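Local coordinates for protein insect group II chitinase (Ostrinia furnacalis, PDB 5Y2A) that probably hydrolyses the beta-1,4 links of chitin, as a family 18 glycosyl hydrolase catalytic domain from an insect group II chitinase, at residues 8-13 against 341-346; 29-34 against 362-367; 165-170 against 190-195; 282-287 against 346-351. All blocks are in the same frame, centred on the assembly; numbering follows the deposited sequence.

Contact 1. Residues 8-13 against 341-346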
# COMPACT_ATOMS: atom_id res chain seq x y z
N TYR A 8 9.13 19.13 -4.94
CA TYR A 8 9.38 17.70 -5.04
C TYR A 8 8.80 17.17 -6.35
O TYR A 8 7.61 17.33 -6.63
CB TYR A 8 8.80 16.96 -3.83
CG TYR A 8 9.73 17.02 -2.65
CD1 TYR A 8 9.68 18.09 -1.77
CD2 TYR A 8 10.69 16.03 -2.43
CE1 TYR A 8 10.54 18.17 -0.69
CE2 TYR A 8 11.56 16.11 -1.35
CZ TYR A 8 11.48 17.18 -0.49
OH TYR A 8 12.33 17.29 0.59
N TYR A 9 9.67 16.56 -7.15
CA TYR A 9 9.32 15.80 -8.34
C TYR A 9 9.38 14.33 -7.95
O TYR A 9 10.34 13.92 -7.30
CB TYR A 9 10.30 16.09 -9.48
CG TYR A 9 10.20 15.11 -10.63
CD1 TYR A 9 9.25 15.28 -11.62
CD2 TYR A 9 11.02 13.98 -10.68
CE1 TYR A 9 9.14 14.38 -12.66
CE2 TYR A 9 10.90 13.07 -11.72
CZ TYR A 9 9.95 13.28 -12.70
OH TYR A 9 9.82 12.39 -13.75
N THR A 10 8.34 13.55 -8.26
CA THR A 10 8.30 12.14 -7.88
C THR A 10 8.40 11.26 -9.12
O THR A 10 7.60 11.40 -10.06
CB THR A 10 7.05 11.81 -7.08
OG1 THR A 10 5.89 11.93 -7.90
CG2 THR A 10 6.92 12.75 -5.88
N ASN A 11 9.42 10.38 -9.16
CA ASN A 11 9.64 9.55 -10.34
C ASN A 11 8.50 8.55 -10.57
O ASN A 11 8.25 8.17 -11.72
CB ASN A 11 11.03 8.89 -10.28
CG ASN A 11 11.19 7.86 -9.17
OD1 ASN A 11 10.40 7.78 -8.24
ND2 ASN A 11 12.29 7.11 -9.24
N TRP A 12 7.82 8.10 -9.52
CA TRP A 12 6.72 7.15 -9.69
C TRP A 12 5.44 7.77 -10.26
O TRP A 12 4.50 7.03 -10.58
CB TRP A 12 6.41 6.46 -8.36
CG TRP A 12 5.87 7.35 -7.28
CD1 TRP A 12 4.55 7.62 -7.02
CD2 TRP A 12 6.63 8.07 -6.30
NE1 TRP A 12 4.44 8.47 -5.94
CE2 TRP A 12 5.70 8.76 -5.48
CE3 TRP A 12 8.00 8.20 -6.03
CZ2 TRP A 12 6.10 9.56 -4.40
CZ3 TRP A 12 8.39 9.00 -4.97
CH2 TRP A 12 7.45 9.67 -4.17
N ALA A 13 5.38 9.10 -10.44
CA ALA A 13 4.21 9.71 -11.07
C ALA A 13 4.08 9.37 -12.55
O ALA A 13 3.07 9.72 -13.16
CB ALA A 13 4.25 11.23 -10.90
N MET A 341 7.79 24.66 0.60
CA MET A 341 8.08 23.41 -0.09
C MET A 341 6.77 22.78 -0.55
O MET A 341 5.75 22.88 0.13
CB MET A 341 8.86 22.45 0.82
CG MET A 341 9.05 21.07 0.26
SD MET A 341 7.73 19.97 0.80
CE MET A 341 8.36 19.46 2.40
N ALA A 342 6.80 22.14 -1.73
CA ALA A 342 5.60 21.60 -2.36
C ALA A 342 5.70 20.09 -2.48
O ALA A 342 6.61 19.57 -3.15
CB ALA A 342 5.41 22.22 -3.75
N TRP A 343 4.72 19.38 -1.91
CA TRP A 343 4.62 17.92 -1.93
C TRP A 343 3.27 17.56 -2.56
O TRP A 343 2.27 17.48 -1.85
CB TRP A 343 4.77 17.38 -0.47
CG TRP A 343 4.78 15.88 -0.28
CD1 TRP A 343 3.94 15.15 0.51
CD2 TRP A 343 5.71 14.94 -0.85
NE1 TRP A 343 4.27 13.81 0.45
CE2 TRP A 343 5.35 13.66 -0.38
CE3 TRP A 343 6.80 15.06 -1.72
CZ2 TRP A 343 6.04 12.51 -0.75
CZ3 TRP A 343 7.48 13.92 -2.09
CH2 TRP A 343 7.10 12.66 -1.60
N SER A 344 3.23 17.34 -3.88
CA SER A 344 4.40 17.36 -4.77
C SER A 344 3.89 17.88 -6.11
O SER A 344 2.68 18.01 -6.29
CB SER A 344 5.01 15.96 -4.91
OG SER A 344 4.10 15.06 -5.54
N LEU A 345 4.81 18.17 -7.05
CA LEU A 345 4.45 18.81 -8.32
C LEU A 345 3.28 18.12 -9.01
O LEU A 345 2.39 18.77 -9.57
CB LEU A 345 5.65 18.82 -9.26
CG LEU A 345 6.81 19.74 -8.90
CD1 LEU A 345 7.92 19.61 -9.93
CD2 LEU A 345 6.29 21.14 -8.88
N ASP A 346 3.29 16.79 -9.02
CA ASP A 346 2.36 15.99 -9.81
C ASP A 346 0.96 15.91 -9.20
O ASP A 346 0.06 15.37 -9.85
CB ASP A 346 2.91 14.58 -9.95
CG ASP A 346 3.30 14.00 -8.61
OD1 ASP A 346 4.37 14.37 -8.09
OD2 ASP A 346 2.50 13.22 -8.06
O HOH W 1 6.51 15.23 -9.89
O HOH W 2 3.35 11.29 -6.33
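Asp346 OD1 is gripped from both faces of its carboxylate: Thr10 OG1 donates from across the contact at 2.9 Å, well above the plane, and Ser344 OG donates from the opposite face at 2.7 Å. Water 1 adds a further bond, carrying OD1 over to the backbone N of Thr10. On the other oxygen, OD2, sit a salt bridge to Arg16 and water 2, which also bonds Thr10 OG1. The methyl of Ala13 lies against the carboxylate, its CB 3.7 Å from Asp346 CG. Ahead of this cluster the backbones are joined by Tyr8 N to Ala342 O, 3.1 Å, and by Leu345 N to Tyr8 O, 3.0 Å, the latter almost straight at 174°. Trp343, with CG anti to the backbone N (chi1 -176°), sends its six-membered ring edge-first and offset toward the face of Tyr8, planes at 89°, and CE3 comes within 3.5 Å of Tyr8 CB. Met341 CG meets the edge of the Tyr8 ring, 3.4 Å from CE1, with the sulfur obliquely beside it in a Met-aromatic contact. The phenol hydroxyl reaches Asp121 in the DGLDLDWE signature. The peptide bond before Ser344 is cis, as commonly found after this tryptophan in family 18 chitinases. So many donors around Asp346 would probably favour its charged form and fix the chain just past the barrel strand ends.

Contact 2. Residues 29-34 against 362-367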
# COMPACT_ATOMS: atom_id res chain seq x y z
N PRO A 29 10.03 24.98 -14.81
CA PRO A 29 11.13 25.41 -13.94
C PRO A 29 10.99 26.83 -13.43
O PRO A 29 11.60 27.17 -12.41
CB PRO A 29 12.37 25.26 -14.83
CG PRO A 29 11.85 25.39 -16.22
CD PRO A 29 10.46 24.77 -16.20
N GLU A 30 10.19 27.67 -14.09
CA GLU A 30 9.95 29.02 -13.60
C GLU A 30 9.25 29.02 -12.25
O GLU A 30 9.30 30.03 -11.54
CB GLU A 30 9.09 29.79 -14.60
CG GLU A 30 9.80 30.25 -15.84
CD GLU A 30 8.88 31.01 -16.78
OE1 GLU A 30 7.65 30.87 -16.65
OE2 GLU A 30 9.39 31.75 -17.65
N LEU A 31 8.60 27.92 -11.87
CA LEU A 31 7.82 27.84 -10.65
C LEU A 31 8.59 27.23 -9.48
O LEU A 31 7.99 26.98 -8.43
CB LEU A 31 6.54 27.05 -10.91
CG LEU A 31 5.54 27.71 -11.86
CD1 LEU A 31 4.32 26.80 -12.11
CD2 LEU A 31 5.10 29.06 -11.32
N CYS A 32 9.88 26.97 -9.65
CA CYS A 32 10.70 26.38 -8.60
C CYS A 32 12.03 27.12 -8.52
O CYS A 32 12.57 27.53 -9.54
CB CYS A 32 10.98 24.89 -8.86
SG CYS A 32 9.51 23.89 -9.14
N THR A 33 12.55 27.28 -7.30
CA THR A 33 13.95 27.66 -7.16
C THR A 33 14.84 26.44 -7.00
O THR A 33 16.01 26.46 -7.41
CB THR A 33 14.14 28.60 -5.96
OG1 THR A 33 13.82 27.90 -4.75
CG2 THR A 33 13.25 29.82 -6.09
N HIS A 34 14.30 25.38 -6.42
CA HIS A 34 15.00 24.13 -6.19
C HIS A 34 14.05 22.99 -6.50
O HIS A 34 12.86 23.07 -6.18
CB HIS A 34 15.51 24.03 -4.74
CG HIS A 34 16.39 25.16 -4.32
ND1 HIS A 34 15.91 26.43 -4.08
CD2 HIS A 34 17.73 25.22 -4.11
CE1 HIS A 34 16.92 27.22 -3.74
NE2 HIS A 34 18.03 26.51 -3.75
N LEU A 362 -1.94 25.66 -7.29
CA LEU A 362 -1.36 25.73 -5.95
C LEU A 362 0.08 26.23 -5.99
O LEU A 362 0.47 27.10 -5.21
CB LEU A 362 -1.44 24.36 -5.27
CG LEU A 362 -2.84 23.79 -5.00
CD1 LEU A 362 -2.75 22.42 -4.31
CD2 LEU A 362 -3.71 24.74 -4.17
N LEU A 363 0.89 25.69 -6.91
CA LEU A 363 2.28 26.12 -6.99
C LEU A 363 2.39 27.55 -7.48
O LEU A 363 3.27 28.31 -7.05
CB LEU A 363 3.06 25.16 -7.89
CG LEU A 363 4.58 25.38 -7.98
CD1 LEU A 363 5.22 25.23 -6.61
CD2 LEU A 363 5.19 24.41 -8.98
N THR A 364 1.52 27.95 -8.41
CA THR A 364 1.53 29.33 -8.89
C THR A 364 1.20 30.30 -7.76
O THR A 364 1.81 31.37 -7.64
CB THR A 364 0.53 29.48 -10.04
OG1 THR A 364 0.95 28.63 -11.12
CG2 THR A 364 0.47 30.92 -10.52
N THR A 365 0.23 29.95 -6.91
CA THR A 365 -0.13 30.78 -5.77
C THR A 365 1.06 30.99 -4.83
O THR A 365 1.31 32.11 -4.36
CB THR A 365 -1.31 30.15 -5.02
OG1 THR A 365 -2.47 30.16 -5.86
CG2 THR A 365 -1.60 30.91 -3.74
N ILE A 366 1.83 29.92 -4.56
CA ILE A 366 3.00 30.04 -3.69
C ILE A 366 4.06 30.94 -4.33
O ILE A 366 4.69 31.76 -3.65
CB ILE A 366 3.54 28.64 -3.34
CG1 ILE A 366 2.53 27.90 -2.45
CG2 ILE A 366 4.90 28.74 -2.66
CD1 ILE A 366 2.85 26.43 -2.19
N ASN A 367 4.29 30.79 -5.64
CA ASN A 367 5.27 31.63 -6.33
C ASN A 367 4.85 33.09 -6.35
O ASN A 367 5.70 33.99 -6.29
CB ASN A 367 5.47 31.13 -7.75
CG ASN A 367 6.46 30.01 -7.82
OD1 ASN A 367 7.65 30.23 -8.03
ND2 ASN A 367 5.98 28.79 -7.63
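Leu31 and Asn367 share the polar bond of the contact: Asn367 ND2 donates to Leu31 O at 2.8 Å, nearly in the plane of its own amide but tilted from that of the carbonyl. The second hydrogen of the same nitrogen goes back one helical turn to Leu363 O, also at 2.8 Å and close to straight (174°). Leu363 O thereby accepts from both Asn367 N and ND2, on opposite faces of its carbonyl plane. With both N-H groups used and OD1 bonded to Arg371, the amide is held against turning over.

The apolar part centres on Leu31. Its CB rests 3.5 Å from Leu363 CD2, while CD2 leans on the amide carbon of Asn367, 3.9 Å from CG. Its other methyl, CD1, reaches toward Thr364 OG1, a hydroxyl already bonded to Ala360 O. Leu363, with CG anti to the backbone N (chi1 -174°), extends from the helix toward Leu31 and grazes Cys32 SG with CD2 at 4.4 Å. That sulfur is tied to Cys7 by a disulfide.

In the fold, the contact lays the final helix of the barrel, 361-371, against the loop that leads into strand 34-42. Leu363 also touches Val5 and Cys7 of strand 4-10, and the inner flank of the helix packs through Leu362 and Ile366 on Phe247 of strand 241-254.

Contact 3. Residues 165-170 against 190-195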
# COMPACT_ATOMS: atom_id res chain seq x y z
N ALA A 165 17.48 18.65 4.19
CA ALA A 165 16.80 17.51 4.78
C ALA A 165 15.32 17.82 4.91
O ALA A 165 14.93 18.95 5.22
CB ALA A 165 17.38 17.14 6.15
N ALA A 166 14.50 16.79 4.69
CA ALA A 166 13.09 16.84 5.04
C ALA A 166 12.91 16.22 6.42
O ALA A 166 13.43 15.13 6.68
CB ALA A 166 12.26 16.09 4.00
N VAL A 167 12.18 16.90 7.30
CA VAL A 167 12.15 16.56 8.71
C VAL A 167 10.71 16.51 9.24
O VAL A 167 9.80 17.11 8.67
CB VAL A 167 12.97 17.55 9.55
CG1 VAL A 167 14.42 17.56 9.10
CG2 VAL A 167 12.35 18.93 9.43
N SER A 168 10.56 15.83 10.37
CA SER A 168 9.25 15.58 10.95
C SER A 168 8.61 16.86 11.48
O SER A 168 9.29 17.78 11.94
CB SER A 168 9.37 14.57 12.09
OG SER A 168 8.12 14.36 12.72
N ALA A 169 7.28 16.89 11.43
CA ALA A 169 6.48 17.93 12.06
C ALA A 169 5.85 17.46 13.37
O ALA A 169 4.98 18.15 13.91
CB ALA A 169 5.38 18.41 11.11
N SER A 170 6.24 16.29 13.86
CA SER A 170 5.73 15.75 15.12
C SER A 170 6.65 16.19 16.24
O SER A 170 7.86 15.93 16.19
CB SER A 170 5.66 14.22 15.06
OG SER A 170 5.60 13.67 16.37
N ILE A 190 16.02 23.41 5.76
CA ILE A 190 15.30 22.35 6.45
C ILE A 190 13.87 22.39 5.95
O ILE A 190 13.15 23.37 6.17
CB ILE A 190 15.35 22.54 7.97
CG1 ILE A 190 16.79 22.39 8.49
CG2 ILE A 190 14.44 21.56 8.67
CD1 ILE A 190 16.96 22.88 9.90
N SER A 191 13.45 21.34 5.25
CA SER A 191 12.08 21.26 4.75
C SER A 191 11.22 20.59 5.81
O SER A 191 11.30 19.37 6.02
CB SER A 191 12.03 20.49 3.42
OG SER A 191 12.48 21.30 2.34
N LEU A 192 10.38 21.38 6.47
CA LEU A 192 9.46 20.84 7.46
C LEU A 192 8.34 20.09 6.74
O LEU A 192 7.64 20.67 5.90
CB LEU A 192 8.88 21.96 8.31
CG LEU A 192 9.89 22.90 8.98
CD1 LEU A 192 9.14 24.05 9.65
CD2 LEU A 192 10.75 22.15 9.99
N MET A 193 8.16 18.81 7.06
CA MET A 193 7.07 18.05 6.45
C MET A 193 5.78 18.33 7.23
O MET A 193 5.22 17.48 7.92
CB MET A 193 7.41 16.57 6.40
CG MET A 193 8.51 16.28 5.39
SD MET A 193 8.86 14.51 5.23
CE MET A 193 9.76 14.27 6.74
N THR A 194 5.31 19.57 7.06
CA THR A 194 4.15 20.08 7.80
C THR A 194 2.84 19.61 7.17
O THR A 194 2.02 20.39 6.69
CB THR A 194 4.25 21.60 7.88
OG1 THR A 194 4.81 22.12 6.67
CG2 THR A 194 5.15 21.99 9.04
N TYR A 195 2.66 18.29 7.17
CA TYR A 195 1.45 17.67 6.65
C TYR A 195 1.37 16.25 7.20
O TYR A 195 2.28 15.77 7.87
CB TYR A 195 1.41 17.68 5.12
CG TYR A 195 2.73 17.42 4.45
CD1 TYR A 195 3.30 16.14 4.46
CD2 TYR A 195 3.42 18.43 3.80
CE1 TYR A 195 4.51 15.89 3.84
CE2 TYR A 195 4.64 18.19 3.18
CZ TYR A 195 5.17 16.93 3.20
OH TYR A 195 6.38 16.69 2.58
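Val167 CG2 presses against Ile190 CG2 at 3.4 Å, a tight carbon pair, and also touches Leu192 CD2 at 3.6 Å. The three side chains lie on one face of two neighbouring parallel strands of the TIM barrel, 162-167 and 189-192, linked in sequence by a beta-alpha-beta crossover. Trp231 of helix 224-233 packs on Val167 and Leu192 from outside. Ala166 and Ser191 occupy the face toward the barrel interior, where Ser191 touches Met341.

Met193 belongs to the Met-x-Tyr-Asp signature of family 18. Its chain runs extended as far as the sulfur and then bends at chi3 (-76°), setting SD 3.9 Å from Ala166 CB and bringing CE over the peptide after Val167, 3.4 Å from Val167 O. The side chain also touches Glu125. An alanine here would probably open a gap beside Ala166 and Glu125, leaving the Val167 carbonyl without its methyl cover.

Three backbone bonds make the polar ladder: Ser191 N to Ala165 O, Val167 N to Ser191 O, and Met193 N to Val167 O. A CA-H...O contact from Ala166 to Ser191 O supplements them. Past the ladder the chain coils through consecutive inverse gamma turns centred on Met193 and Thr194, and Ala169 CB fits against Met193 O at 3.3 Å. Thr194 OG1 bonds Gly244 O of the next strand. At the far edge Ser168 OG accepts from Ser170 N at 2.9 Å, closing an ST turn just before helix 171-177.

Contact 4. Residues 282-287 against 346-351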
# COMPACT_ATOMS: atom_id res chain seq x y z
N LEU A 282 -5.99 11.50 -1.97
CA LEU A 282 -6.53 12.07 -3.20
C LEU A 282 -5.68 13.27 -3.59
O LEU A 282 -5.39 14.12 -2.74
CB LEU A 282 -8.00 12.51 -3.05
CG LEU A 282 -9.08 11.44 -2.82
CD1 LEU A 282 -10.42 12.09 -2.48
CD2 LEU A 282 -9.23 10.55 -4.05
N SER A 283 -5.29 13.35 -4.86
CA SER A 283 -4.59 14.53 -5.34
C SER A 283 -5.52 15.73 -5.32
O SER A 283 -6.75 15.60 -5.28
CB SER A 283 -4.08 14.31 -6.77
OG SER A 283 -5.16 14.28 -7.69
N PHE A 284 -4.93 16.92 -5.35
CA PHE A 284 -5.75 18.13 -5.41
C PHE A 284 -6.66 18.11 -6.63
O PHE A 284 -7.83 18.50 -6.54
CB PHE A 284 -4.87 19.39 -5.41
CG PHE A 284 -5.68 20.67 -5.40
CD1 PHE A 284 -6.55 20.95 -4.35
CD2 PHE A 284 -5.59 21.57 -6.46
CE1 PHE A 284 -7.29 22.12 -4.34
CE2 PHE A 284 -6.34 22.74 -6.45
CZ PHE A 284 -7.19 23.02 -5.39
N TYR A 285 -6.15 17.64 -7.78
CA TYR A 285 -6.99 17.64 -8.97
C TYR A 285 -8.11 16.60 -8.88
O TYR A 285 -9.21 16.83 -9.40
CB TYR A 285 -6.15 17.44 -10.24
CG TYR A 285 -5.37 16.15 -10.37
CD1 TYR A 285 -5.98 14.98 -10.83
CD2 TYR A 285 -4.01 16.11 -10.10
CE1 TYR A 285 -5.26 13.80 -10.97
CE2 TYR A 285 -3.28 14.93 -10.24
CZ TYR A 285 -3.91 13.78 -10.68
OH TYR A 285 -3.20 12.61 -10.83
N GLU A 286 -7.87 15.47 -8.20
CA GLU A 286 -8.96 14.53 -7.96
C GLU A 286 -10.02 15.14 -7.05
O GLU A 286 -11.22 14.86 -7.19
CB GLU A 286 -8.41 13.23 -7.37
CG GLU A 286 -7.62 12.39 -8.37
CD GLU A 286 -6.89 11.22 -7.73
OE1 GLU A 286 -6.35 11.36 -6.61
OE2 GLU A 286 -6.83 10.15 -8.38
N ILE A 287 -9.60 15.97 -6.10
CA ILE A 287 -10.57 16.66 -5.25
C ILE A 287 -11.36 17.68 -6.06
O ILE A 287 -12.57 17.85 -5.86
CB ILE A 287 -9.83 17.31 -4.06
CG1 ILE A 287 -9.21 16.24 -3.17
CG2 ILE A 287 -10.77 18.21 -3.26
CD1 ILE A 287 -8.22 16.79 -2.18
N ASP A 346 3.29 16.79 -9.02
CA ASP A 346 2.36 15.99 -9.81
C ASP A 346 0.96 15.91 -9.20
O ASP A 346 0.06 15.37 -9.85
CB ASP A 346 2.91 14.58 -9.95
CG ASP A 346 3.30 14.00 -8.61
OD1 ASP A 346 4.37 14.37 -8.09
OD2 ASP A 346 2.50 13.22 -8.06
N LEU A 347 0.77 16.37 -7.97
CA LEU A 347 -0.53 16.29 -7.33
C LEU A 347 -1.32 17.58 -7.41
O LEU A 347 -2.54 17.56 -7.22
CB LEU A 347 -0.38 15.87 -5.86
CG LEU A 347 0.40 14.55 -5.71
CD1 LEU A 347 0.80 14.32 -4.24
CD2 LEU A 347 -0.39 13.36 -6.26
N ASP A 348 -0.64 18.69 -7.69
CA ASP A 348 -1.27 19.93 -8.13
C ASP A 348 -2.07 19.66 -9.40
O ASP A 348 -1.89 18.65 -10.07
CB ASP A 348 -0.18 20.98 -8.41
CG ASP A 348 -0.66 22.43 -8.35
OD1 ASP A 348 -1.87 22.70 -8.21
OD2 ASP A 348 0.21 23.31 -8.47
N ASP A 349 -2.96 20.59 -9.75
CA ASP A 349 -3.65 20.50 -11.04
C ASP A 349 -2.70 21.01 -12.13
O ASP A 349 -2.90 22.07 -12.73
CB ASP A 349 -4.96 21.28 -11.02
CG ASP A 349 -5.79 21.05 -12.28
OD1 ASP A 349 -5.62 20.00 -12.92
OD2 ASP A 349 -6.62 21.92 -12.62
N PHE A 350 -1.64 20.23 -12.37
CA PHE A 350 -0.55 20.70 -13.23
C PHE A 350 -0.99 20.84 -14.68
O PHE A 350 -0.41 21.64 -15.42
CB PHE A 350 0.68 19.79 -13.10
CG PHE A 350 0.47 18.38 -13.62
CD1 PHE A 350 -0.11 17.41 -12.83
CD2 PHE A 350 0.89 18.03 -14.90
CE1 PHE A 350 -0.30 16.11 -13.31
CE2 PHE A 350 0.71 16.74 -15.39
CZ PHE A 350 0.11 15.78 -14.59
N THR A 351 -2.01 20.09 -15.12
CA THR A 351 -2.52 20.28 -16.47
C THR A 351 -3.50 21.43 -16.57
O THR A 351 -3.76 21.91 -17.68
CB THR A 351 -3.20 19.00 -16.99
OG1 THR A 351 -4.43 18.78 -16.28
CG2 THR A 351 -2.30 17.79 -16.83
O HOH W 3 -0.51 13.02 -11.04
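The ring of Tyr285 meets backbone oxygens of 346-351 along one edge: CE2 is 3.4 Å from Asp346 O and CD2 is 3.3 Å from Asp348 O, both near the ring plane. Leu347 O approaches obliquely. One face carries Ser283 OG, 3.0 Å above the ring centre. Phe350 turns its own edge to Tyr285, CE1 to CE2 4.4 Å. The ring of Phe284 lies farther along, with Asp349 N near its plane at the edge, and it packs also on Cys355 and Leu362.

Tyr285 CG stands between the backbone N and the carbonyl carbon (chi1 62°), which swings the ring off the first turn of the helix and along the 346-348 backbone. The hydroxyl is thereby carried to water 3, to which it donates at 2.7 Å, and the water passes a hydrogen on to Asp346 O at the same distance. An alanine in place of Tyr285 would probably open a gap along this loop and leave the water that bonds Asp346 O without its phenol donor.

The direct polar link is weak, Phe284 N to Leu347 O at 3.1 Å with a bent angle of 125°. Leu347 CD2 packs against Ser283 CB. Asp349 lays OD1 beside Tyr285 CB, while its OD2 takes the backbone N-H groups of Tyr354 and Cys355. Ser283 and Glu286 close a capping box: Glu286 N to Ser283 OG, answered by Ser283 N to Glu286 OE1. Such a box marks the start of a helix, here 284-292, set against the loop after the last barrel strand.

Contact 1 joins the first and last strands of the barrel, and the other three all touch it. Contact 3 lies about 15 Å away between centres and meets it across the barrel interior: the rings of Tyr195 and Trp343 stack, and Tyr8 OH is 3.6 Å from Ala166 CB. Contacts 1 and 4, about 11 Å apart between centres, share Asp346. Contact 2 packs on contact 1 through Leu345 CD2 and Leu363 CD2, 3.5 Å apart, and probably bonds contact 4 from Leu363 N to Asp348 OD2 at 2.9 Å. The NAG about 12 Å from the Thr194 side chain borders Tyr212, Asn225 and Asn229; Asn225 begins an Asn-Phe-Thr sequon, so this is probably an N-linked glycan, not substrate.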